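Local coordinates for D-alanyl-D-alanine carboxypeptidase (Penicillin binding protein) family protein (Francisella tularensis subsp. tularensis, PDB 6OSU), which probably removes the C-terminal D-alanine from peptidoglycan precursor peptides, as a penicillin-binding serine carboxypeptidase of the S11 family in cell wall biogenesis, at residues T367-K370 and T371-P374; I401-D405 and T406-I410; S292-D296 and G297-I301. One frame throughout, in Å; residues are numbered along the deposited sequence.

Contact 1 (T367-K370 and T371-P374); sequences TVPK and TYVP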
ATOM      1  N   THR A 367      -9.059  -4.515  12.028  1.00 56.51           N
ATOM      2  CA  THR A 367      -9.978  -4.210  10.935  1.00 56.27           C
ATOM      3  C   THR A 367     -11.064  -5.280  10.917  1.00 55.93           C
ATOM      4  O   THR A 367     -10.790  -6.450  10.628  1.00 56.76           O
ATOM      5  CB  THR A 367      -9.233  -4.155   9.603  1.00 57.54           C
ATOM      6  OG1 THR A 367      -8.229  -3.134   9.657  1.00 58.41           O
ATOM      7  CG2 THR A 367     -10.193  -3.859   8.462  1.00 57.53           C
ATOM      8  N   VAL A 368     -12.295  -4.886  11.230  1.00 55.04           N
ATOM      9  CA  VAL A 368     -13.398  -5.835  11.374  1.00 55.27           C
ATOM     10  C   VAL A 368     -14.570  -5.347  10.531  1.00 54.81           C
ATOM     11  O   VAL A 368     -14.653  -4.160  10.183  1.00 53.62           O
ATOM     12  CB  VAL A 368     -13.810  -6.006  12.856  1.00 55.91           C
ATOM     13  CG1 VAL A 368     -12.657  -6.582  13.667  1.00 56.53           C
ATOM     14  CG2 VAL A 368     -14.260  -4.680  13.439  1.00 55.31           C
ATOM     15  N   PRO A 369     -15.486  -6.247  10.169  1.00 55.64           N
ATOM     16  CA  PRO A 369     -16.672  -5.817   9.414  1.00 56.24           C
ATOM     17  C   PRO A 369     -17.484  -4.792  10.192  1.00 55.76           C
ATOM     18  O   PRO A 369     -17.641  -4.895  11.411  1.00 55.24           O
ATOM     19  CB  PRO A 369     -17.455  -7.119   9.217  1.00 58.11           C
ATOM     20  CG  PRO A 369     -16.423  -8.201   9.317  1.00 57.73           C
ATOM     21  CD  PRO A 369     -15.425  -7.713  10.316  1.00 55.92           C
ATOM     22  N   LYS A 370     -17.999  -3.790   9.468  1.00 56.28           N
ATOM     23  CA  LYS A 370     -18.857  -2.785  10.090  1.00 58.29           C
ATOM     24  C   LYS A 370     -20.033  -3.431  10.806  1.00 60.59           C
ATOM     25  O   LYS A 370     -20.448  -2.972  11.877  1.00 61.89           O
ATOM     26  CB  LYS A 370     -19.375  -1.801   9.042  1.00 61.18           C
ATOM     27  CG  LYS A 370     -18.404  -0.722   8.613  1.00 61.84           C
ATOM     28  CD  LYS A 370     -19.157   0.388   7.888  1.00 64.79           C
ATOM     29  CE  LYS A 370     -18.610   0.632   6.489  1.00 66.11           C
ATOM     30  NZ  LYS A 370     -17.245   1.234   6.502  1.00 65.80           N
ATOM     31  N   THR A 371     -20.580  -4.502  10.229  1.00 61.89           N
ATOM     32  CA  THR A 371     -21.752  -5.154  10.793  1.00 64.11           C
ATOM     33  C   THR A 371     -21.449  -5.903  12.085  1.00 63.77           C
ATOM     34  O   THR A 371     -22.383  -6.228  12.825  1.00 66.43           O
ATOM     35  CB  THR A 371     -22.352  -6.114   9.766  1.00 66.51           C
ATOM     36  OG1 THR A 371     -21.328  -6.989   9.278  1.00 65.98           O
ATOM     37  CG2 THR A 371     -22.941  -5.340   8.599  1.00 67.44           C
ATOM     38  N   TYR A 372     -20.176  -6.188  12.373  1.00 60.83           N
ATOM     39  CA  TYR A 372     -19.833  -6.877  13.614  1.00 60.67           C
ATOM     40  C   TYR A 372     -19.777  -5.932  14.805  1.00 60.64           C
ATOM     41  O   TYR A 372     -20.011  -6.364  15.940  1.00 60.68           O
ATOM     42  CB  TYR A 372     -18.475  -7.579  13.499  1.00 58.87           C
ATOM     43  CG  TYR A 372     -18.427  -8.845  12.669  1.00 59.23           C
ATOM     44  CD1 TYR A 372     -17.291  -9.645  12.677  1.00 58.12           C
ATOM     45  CD2 TYR A 372     -19.495  -9.235  11.868  1.00 60.90           C
ATOM     46  CE1 TYR A 372     -17.217 -10.794  11.928  1.00 58.77           C
ATOM     47  CE2 TYR A 372     -19.428 -10.392  11.110  1.00 62.01           C
ATOM     48  CZ  TYR A 372     -18.283 -11.165  11.146  1.00 61.33           C
ATOM     49  OH  TYR A 372     -18.192 -12.315  10.402  1.00 64.03           O
ATOM     50  N   VAL A 373     -19.476  -4.650  14.567  1.00 60.62           N
ATOM     51  CA  VAL A 373     -19.010  -3.779  15.652  1.00 60.25           C
ATOM     52  C   VAL A 373     -19.983  -3.708  16.825  1.00 63.68           C
ATOM     53  O   VAL A 373     -19.545  -3.919  17.971  1.00 63.91           O
ATOM     54  CB  VAL A 373     -18.653  -2.391  15.095  1.00 58.25           C
ATOM     55  CG1 VAL A 373     -18.407  -1.419  16.234  1.00 58.64           C
ATOM     56  CG2 VAL A 373     -17.430  -2.489  14.202  1.00 55.54           C
ATOM     57  N   PRO A 374     -21.277  -3.431  16.641  1.00 66.84           N
ATOM     58  CA  PRO A 374     -22.167  -3.332  17.808  1.00 70.14           C
ATOM     59  C   PRO A 374     -22.390  -4.647  18.539  1.00 72.10           C
ATOM     60  O   PRO A 374     -23.055  -4.645  19.580  1.00 74.98           O
ATOM     61  CB  PRO A 374     -23.478  -2.808  17.205  1.00 72.45           C
ATOM     62  CG  PRO A 374     -23.446  -3.249  15.797  1.00 71.39           C
ATOM     63  CD  PRO A 374     -22.007  -3.160  15.385  1.00 68.13           C
TER
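Pro369 lays its ring over one face of the Tyr372 phenol. Its CG stands 3.7 Å from the centroid of the Tyr372 ring and only 9° off the ring normal, which meets the geometry of a CH-pi contact, while Pro369 CD lies 3.6 Å from Tyr372 CD1. Tyr372 presents this face because its CG lies anti to its carbonyl carbon (chi1 -74°), which sends the ring back along the chain toward the proline; its OH is held by a hydrogen bond from Arg29 NH1. A second, looser apolar pair forms between Val368 and Val373, whose side chains meet at about a right angle through their CG2 methyls, 3.9 Å apart. Two backbone bonds accompany these contacts. Tyr372 N donates to Pro369 O at 3.0 Å, and a weak bond runs from Val373 N to Lys370 O at 3.3 Å. Thr371 OG1 is bonded to Ile28 O, so the N-terminal segment, which also brings Ile27 and Pro30 against Tyr372 and Pro369, runs along this turn. Short i to i+3 bonds of this kind are characteristic of a 3-10 turn, which here follows strand 364-369 in the PBP5-type C-terminal domain.

Contact 2 (I401-D405 and T406-I410); sequences ITLGD and TKEEI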
ATOM      1  N   ILE A 401     -12.170 -11.365  22.149  1.00 59.75           N
ATOM      2  CA  ILE A 401     -13.253 -10.607  21.535  1.00 59.43           C
ATOM      3  C   ILE A 401     -14.108 -11.591  20.750  1.00 60.08           C
ATOM      4  O   ILE A 401     -13.630 -12.213  19.793  1.00 59.29           O
ATOM      5  CB  ILE A 401     -12.721  -9.490  20.624  1.00 58.31           C
ATOM      6  CG1 ILE A 401     -11.745  -8.596  21.388  1.00 57.64           C
ATOM      7  CG2 ILE A 401     -13.874  -8.667  20.060  1.00 58.33           C
ATOM      8  CD1 ILE A 401     -12.388  -7.799  22.484  1.00 57.80           C
ATOM      9  N   THR A 402     -15.365 -11.740  21.155  1.00 62.53           N
ATOM     10  CA  THR A 402     -16.287 -12.658  20.505  1.00 65.98           C
ATOM     11  C   THR A 402     -17.394 -11.888  19.795  1.00 68.56           C
ATOM     12  O   THR A 402     -17.655 -10.717  20.086  1.00 68.56           O
ATOM     13  CB  THR A 402     -16.896 -13.641  21.513  1.00 68.47           C
ATOM     14  OG1 THR A 402     -17.321 -12.932  22.684  1.00 70.14           O
ATOM     15  CG2 THR A 402     -15.883 -14.702  21.906  1.00 68.03           C
ATOM     16  N   LEU A 403     -18.046 -12.566  18.854  1.00 72.34           N
ATOM     17  CA  LEU A 403     -19.118 -11.974  18.056  1.00 76.95           C
ATOM     18  C   LEU A 403     -20.453 -12.332  18.699  1.00 86.23           C
ATOM     19  O   LEU A 403     -20.956 -13.445  18.534  1.00 88.78           O
ATOM     20  CB  LEU A 403     -19.051 -12.454  16.611  1.00 74.93           C
ATOM     21  CG  LEU A 403     -20.131 -11.878  15.693  1.00 74.11           C
ATOM     22  CD1 LEU A 403     -20.039 -10.359  15.665  1.00 72.04           C
ATOM     23  CD2 LEU A 403     -20.017 -12.455  14.293  1.00 74.16           C
ATOM     24  N   GLY A 404     -21.030 -11.378  19.429  1.00113.44           N
ATOM     25  CA  GLY A 404     -22.305 -11.621  20.071  1.00124.21           C
ATOM     26  C   GLY A 404     -22.179 -12.586  21.238  1.00130.59           C
ATOM     27  O   GLY A 404     -21.157 -12.648  21.929  1.00126.50           O
ATOM     28  N   ASP A 405     -23.244 -13.353  21.456  1.00142.32           N
ATOM     29  CA  ASP A 405     -23.282 -14.349  22.517  1.00145.68           C
ATOM     30  C   ASP A 405     -22.743 -15.702  22.069  1.00145.27           C
ATOM     31  O   ASP A 405     -22.951 -16.701  22.765  1.00148.87           O
ATOM     32  CB  ASP A 405     -24.714 -14.506  23.037  1.00152.40           C
ATOM     33  CG  ASP A 405     -24.783 -14.527  24.552  1.00154.94           C
ATOM     34  OD1 ASP A 405     -23.714 -14.475  25.196  1.00152.35           O
ATOM     35  OD2 ASP A 405     -25.905 -14.590  25.098  1.00160.33           O
ATOM     36  N   THR A 406     -22.059 -15.756  20.930  1.00135.41           N
ATOM     37  CA  THR A 406     -21.482 -16.994  20.432  1.00129.60           C
ATOM     38  C   THR A 406     -20.046 -17.153  20.931  1.00123.06           C
ATOM     39  O   THR A 406     -19.462 -16.248  21.533  1.00122.03           O
ATOM     40  CB  THR A 406     -21.517 -17.028  18.904  1.00128.82           C
ATOM     41  OG1 THR A 406     -20.608 -16.049  18.384  1.00125.38           O
ATOM     42  CG2 THR A 406     -22.918 -16.721  18.399  1.00132.83           C
ATOM     43  N   LYS A 407     -19.478 -18.328  20.672  1.00119.18           N
ATOM     44  CA  LYS A 407     -18.105 -18.625  21.054  1.00112.32           C
ATOM     45  C   LYS A 407     -17.099 -18.282  19.961  1.00106.41           C
ATOM     46  O   LYS A 407     -15.892 -18.446  20.174  1.00103.51           O
ATOM     47  CB  LYS A 407     -17.976 -20.104  21.447  1.00111.99           C
ATOM     48  CG  LYS A 407     -18.874 -20.519  22.614  1.00112.83           C
ATOM     49  CD  LYS A 407     -18.325 -21.742  23.342  1.00112.81           C
ATOM     50  CE  LYS A 407     -18.815 -23.049  22.734  1.00115.56           C
ATOM     51  NZ  LYS A 407     -20.008 -23.588  23.451  1.00119.42           N
ATOM     52  N   GLU A 408     -17.563 -17.803  18.809  1.00104.38           N
ATOM     53  CA  GLU A 408     -16.666 -17.417  17.727  1.00100.40           C
ATOM     54  C   GLU A 408     -15.792 -16.240  18.142  1.00 95.11           C
ATOM     55  O   GLU A 408     -16.278 -15.248  18.694  1.00 95.30           O
ATOM     56  CB  GLU A 408     -17.472 -17.053  16.485  1.00102.48           C
ATOM     57  CG  GLU A 408     -16.670 -16.403  15.374  1.00101.25           C
ATOM     58  CD  GLU A 408     -17.566 -15.878  14.274  1.00104.16           C
ATOM     59  OE1 GLU A 408     -17.045 -15.319  13.285  1.00103.32           O
ATOM     60  OE2 GLU A 408     -18.801 -16.024  14.407  1.00107.74           O
ATOM     61  N   GLU A 409     -14.499 -16.345  17.852  1.00 89.17           N
ATOM     62  CA  GLU A 409     -13.503 -15.390  18.320  1.00 83.53           C
ATOM     63  C   GLU A 409     -13.043 -14.491  17.181  1.00 78.49           C
ATOM     64  O   GLU A 409     -12.649 -14.978  16.116  1.00 79.34           O
ATOM     65  CB  GLU A 409     -12.306 -16.117  18.935  1.00 84.36           C
ATOM     66  CG  GLU A 409     -12.656 -16.897  20.191  1.00 88.04           C
ATOM     67  CD  GLU A 409     -11.441 -17.492  20.881  1.00 89.35           C
ATOM     68  OE1 GLU A 409     -10.302 -17.096  20.548  1.00 88.26           O
ATOM     69  OE2 GLU A 409     -11.628 -18.361  21.762  1.00 91.34           O
ATOM     70  N   ILE A 410     -13.090 -13.184  17.418  1.00 74.18           N
ATOM     71  CA  ILE A 410     -12.589 -12.203  16.462  1.00 70.44           C
ATOM     72  C   ILE A 410     -11.128 -11.876  16.731  1.00 68.00           C
ATOM     73  O   ILE A 410     -10.313 -11.826  15.807  1.00 67.30           O
ATOM     74  CB  ILE A 410     -13.470 -10.937  16.507  1.00 70.04           C
ATOM     75  CG1 ILE A 410     -14.876 -11.251  15.987  1.00 72.08           C
ATOM     76  CG2 ILE A 410     -12.829  -9.794  15.732  1.00 67.58           C
ATOM     77  CD1 ILE A 410     -14.886 -12.128  14.756  1.00 72.47           C
TER
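Thr406 turns its hydroxyl back on Leu403: OG1 donates to Leu403 O over 2.6 Å, tilted 21° from the carbonyl plane. A chi1 of 69° makes this possible, since it sets OG1 between the backbone N and the carbonyl carbon, while CG2 lies anti to that carbon. Thr402 CG2 rests 3.3 Å from Glu408 O. Glu408 O also accepts Leu403 N at 3.2 Å. Leu403 and Glu408, each with CG anti to its backbone N, run side by side in the same direction, Leu403 CD2 lying 3.8 Å from Glu408 OE2. The Glu408 chain is extended, and its carboxylate makes a long, weak ion pair with Arg29. Ile410 packs loosely on its neighbours across the strands, with CB 4.2 Å from Ile401 CG2 and CG1 4.4 Å from Leu403 CB. Ile410 N donates to Ile401 O at 2.6 Å. Thr402 and Glu409 form an antiparallel non-hydrogen-bonded pair, and a type II' turn spans Leu403 to Thr406, with Gly404 at positive phi (71°). Together these features define a beta hairpin between strands 395-403 and 409-417 of the C-terminal domain.

Contact 3 (S292-D296 and G297-I301); sequences SAKQD and GERFI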
ATOM      1  N   SER A 292      -3.731   1.613  -3.945  1.00 49.37           N
ATOM      2  CA  SER A 292      -4.108   2.033  -2.607  1.00 50.54           C
ATOM      3  C   SER A 292      -5.145   3.140  -2.705  1.00 52.28           C
ATOM      4  O   SER A 292      -5.038   4.028  -3.554  1.00 52.43           O
ATOM      5  CB  SER A 292      -2.894   2.518  -1.806  1.00 51.79           C
ATOM      6  OG  SER A 292      -3.230   2.702  -0.442  1.00 53.37           O
ATOM      7  N   ALA A 293      -6.150   3.076  -1.838  1.00 54.27           N
ATOM      8  CA  ALA A 293      -7.209   4.073  -1.810  1.00 57.90           C
ATOM      9  C   ALA A 293      -7.517   4.431  -0.366  1.00 59.68           C
ATOM     10  O   ALA A 293      -7.535   3.560   0.506  1.00 57.50           O
ATOM     11  CB  ALA A 293      -8.479   3.569  -2.512  1.00 58.57           C
ATOM     12  N   LYS A 294      -7.757   5.716  -0.123  1.00 64.29           N
ATOM     13  CA  LYS A 294      -8.055   6.231   1.206  1.00 69.01           C
ATOM     14  C   LYS A 294      -9.405   6.933   1.175  1.00 73.64           C
ATOM     15  O   LYS A 294      -9.679   7.717   0.261  1.00 73.84           O
ATOM     16  CB  LYS A 294      -6.958   7.192   1.675  1.00 70.16           C
ATOM     17  CG  LYS A 294      -7.108   7.665   3.111  1.00 72.67           C
ATOM     18  CD  LYS A 294      -5.889   8.461   3.559  1.00 73.69           C
ATOM     19  CE  LYS A 294      -5.922   8.721   5.059  1.00 76.56           C
ATOM     20  NZ  LYS A 294      -4.751   9.516   5.528  1.00 78.08           N
ATOM     21  N   GLN A 295     -10.247   6.644   2.163  1.00 78.66           N
ATOM     22  CA  GLN A 295     -11.545   7.306   2.279  1.00 84.94           C
ATOM     23  C   GLN A 295     -11.868   7.453   3.758  1.00 87.89           C
ATOM     24  O   GLN A 295     -12.117   6.455   4.442  1.00 87.95           O
ATOM     25  CB  GLN A 295     -12.637   6.529   1.549  1.00 87.46           C
ATOM     26  CG  GLN A 295     -12.810   6.952   0.101  1.00 90.05           C
ATOM     27  CD  GLN A 295     -13.820   6.105  -0.644  1.00 92.64           C
ATOM     28  OE1 GLN A 295     -14.434   5.202  -0.074  1.00 94.04           O
ATOM     29  NE2 GLN A 295     -13.995   6.390  -1.930  1.00 93.39           N
ATOM     30  N   ASP A 296     -11.850   8.695   4.241  1.00 90.52           N
ATOM     31  CA  ASP A 296     -12.159   9.021   5.632  1.00 94.55           C
ATOM     32  C   ASP A 296     -11.229   8.273   6.592  1.00 91.33           C
ATOM     33  O   ASP A 296     -11.652   7.468   7.427  1.00 91.48           O
ATOM     34  CB  ASP A 296     -13.634   8.748   5.946  1.00 99.70           C
ATOM     35  CG  ASP A 296     -14.053   9.288   7.301  1.00106.74           C
ATOM     36  OD1 ASP A 296     -14.495   8.493   8.157  1.00108.20           O
ATOM     37  OD2 ASP A 296     -13.938  10.515   7.509  1.00110.65           O
ATOM     38  N   GLY A 297      -9.934   8.549   6.442  1.00 88.02           N
ATOM     39  CA  GLY A 297      -8.922   8.055   7.358  1.00 84.97           C
ATOM     40  C   GLY A 297      -8.609   6.578   7.202  1.00 79.50           C
ATOM     41  O   GLY A 297      -7.662   6.060   7.804  1.00 79.14           O
ATOM     42  N   GLU A 298      -9.401   5.886   6.388  1.00 75.31           N
ATOM     43  CA  GLU A 298      -9.274   4.443   6.200  1.00 70.34           C
ATOM     44  C   GLU A 298      -8.622   4.170   4.844  1.00 64.11           C
ATOM     45  O   GLU A 298      -9.228   4.407   3.793  1.00 64.36           O
ATOM     46  CB  GLU A 298     -10.641   3.767   6.310  1.00 71.69           C
ATOM     47  CG  GLU A 298     -10.606   2.252   6.311  1.00 70.64           C
ATOM     48  CD  GLU A 298     -10.268   1.668   7.675  1.00 72.58           C
ATOM     49  OE1 GLU A 298      -9.842   2.426   8.575  1.00 74.81           O
ATOM     50  OE2 GLU A 298     -10.429   0.441   7.846  1.00 71.67           O
ATOM     51  N   ARG A 299      -7.384   3.686   4.872  1.00 58.49           N
ATOM     52  CA  ARG A 299      -6.624   3.382   3.668  1.00 54.24           C
ATOM     53  C   ARG A 299      -6.445   1.878   3.527  1.00 52.22           C
ATOM     54  O   ARG A 299      -6.098   1.188   4.492  1.00 52.00           O
ATOM     55  CB  ARG A 299      -5.247   4.054   3.684  1.00 53.05           C
ATOM     56  CG  ARG A 299      -4.314   3.526   2.604  1.00 50.71           C
ATOM     57  CD  ARG A 299      -2.909   4.077   2.721  1.00 52.04           C
ATOM     58  NE  ARG A 299      -2.873   5.524   2.545  1.00 55.48           N
ATOM     59  CZ  ARG A 299      -2.937   6.135   1.366  1.00 55.75           C
ATOM     60  NH1 ARG A 299      -3.043   5.427   0.248  1.00 53.69           N
ATOM     61  NH2 ARG A 299      -2.898   7.458   1.307  1.00 58.23           N
ATOM     62  N   PHE A 300      -6.674   1.378   2.318  1.00 50.61           N
ATOM     63  CA  PHE A 300      -6.466  -0.025   2.006  1.00 49.60           C
ATOM     64  C   PHE A 300      -5.442  -0.166   0.892  1.00 48.10           C
ATOM     65  O   PHE A 300      -5.305   0.710   0.033  1.00 47.47           O
ATOM     66  CB  PHE A 300      -7.776  -0.713   1.603  1.00 48.62           C
ATOM     67  CG  PHE A 300      -8.627  -1.112   2.771  1.00 49.26           C
ATOM     68  CD1 PHE A 300      -8.362  -2.281   3.467  1.00 48.11           C
ATOM     69  CD2 PHE A 300      -9.685  -0.316   3.181  1.00 50.59           C
ATOM     70  CE1 PHE A 300      -9.140  -2.653   4.547  1.00 49.80           C
ATOM     71  CE2 PHE A 300     -10.468  -0.681   4.260  1.00 52.25           C
ATOM     72  CZ  PHE A 300     -10.197  -1.851   4.945  1.00 51.69           C
ATOM     73  N   ILE A 301      -4.721  -1.280   0.918  1.00 47.51           N
ATOM     74  CA  ILE A 301      -3.741  -1.622  -0.103  1.00 46.83           C
ATOM     75  C   ILE A 301      -4.199  -2.903  -0.784  1.00 47.66           C
ATOM     76  O   ILE A 301      -4.516  -3.892  -0.112  1.00 49.47           O
ATOM     77  CB  ILE A 301      -2.338  -1.780   0.507  1.00 46.75           C
ATOM     78  CG1 ILE A 301      -1.840  -0.428   1.022  1.00 48.54           C
ATOM     79  CG2 ILE A 301      -1.370  -2.378  -0.507  1.00 45.08           C
ATOM     80  CD1 ILE A 301      -0.681  -0.532   1.992  1.00 49.42           C
TER
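Ser292 and Arg299 lock together farther from the hairpin's turn. Arg299 NH1 donates to Ser292 OG at 2.8 Å, and the hydroxyl lies almost exactly in the guanidinium plane (1° out of it). The same OG donates to Phe300 O at 2.9 Å, from above the carbonyl plane. Since Phe300 O also accepts Ala293 N, at 3.1 Å and in the carbonyl plane, one carbonyl takes two bonds, and the serine bridges guanidinium and backbone carbonyl. Phe300 N donates to Ala293 O at 3.0 Å, completing the hydrogen-bonded pair Ala293-Phe300. On the face carrying these two residues, both side chains pack on Leu325 of helix 310-327; on the other, Ser292 and Arg299 touch Tyr194.

Toward the turn the contact becomes more open. The extended Lys294 chain crosses Arg299 at about a right angle, its CB 4.1 Å above one guanidinium face and offset toward the rim, while its CE reaches Gly297 CA at 3.8 Å. Asp296 and Gly297, central in the type I' turn from Gln295 to Glu298, are exposed, as is Lys294 before it. The two bonds here are unequal: Gln295 N to Glu298 O is 2.9 Å, but the return bond from Glu298 N is weak. Glu298 leads its carboxylate away from strand 292-295 to a salt bridge with Arg46.

Lys294 NZ stays 5.0 Å from Arg299 NH2, and Arg299 NH2 forms a salt bridge with Asp275. The chemistry thus implies a guanidinium fixed in orientation by a neutral hydroxyl and a carboxylate, whose negative charge probably offsets the like charge of the nearby lysine.

In the fold
From the N terminus, contact 3 comes first, closing the hairpin between strands 288-295 and 298-307 in the central sheet of the carboxypeptidase domain. After helix 310-327 the chain enters strand 328-334, which pairs with strand 364-369; contact 1 turns it out of the latter toward strand 376-382, and contact 2 closes the hairpin of strands 395-403 and 409-417. The three follow in series, without nesting or crossing. Contacts 1 and 2 touch: Tyr372 packs on Leu403 and Ile410, and Val368 on Ile410, so strand 364-369 and the turn after it lie against this hairpin. Thr367 CG2 meets Phe300 CZ at 4.0 Å, linking contact 1 to contact 3 across the domains. Contacts 2 and 3 do not touch.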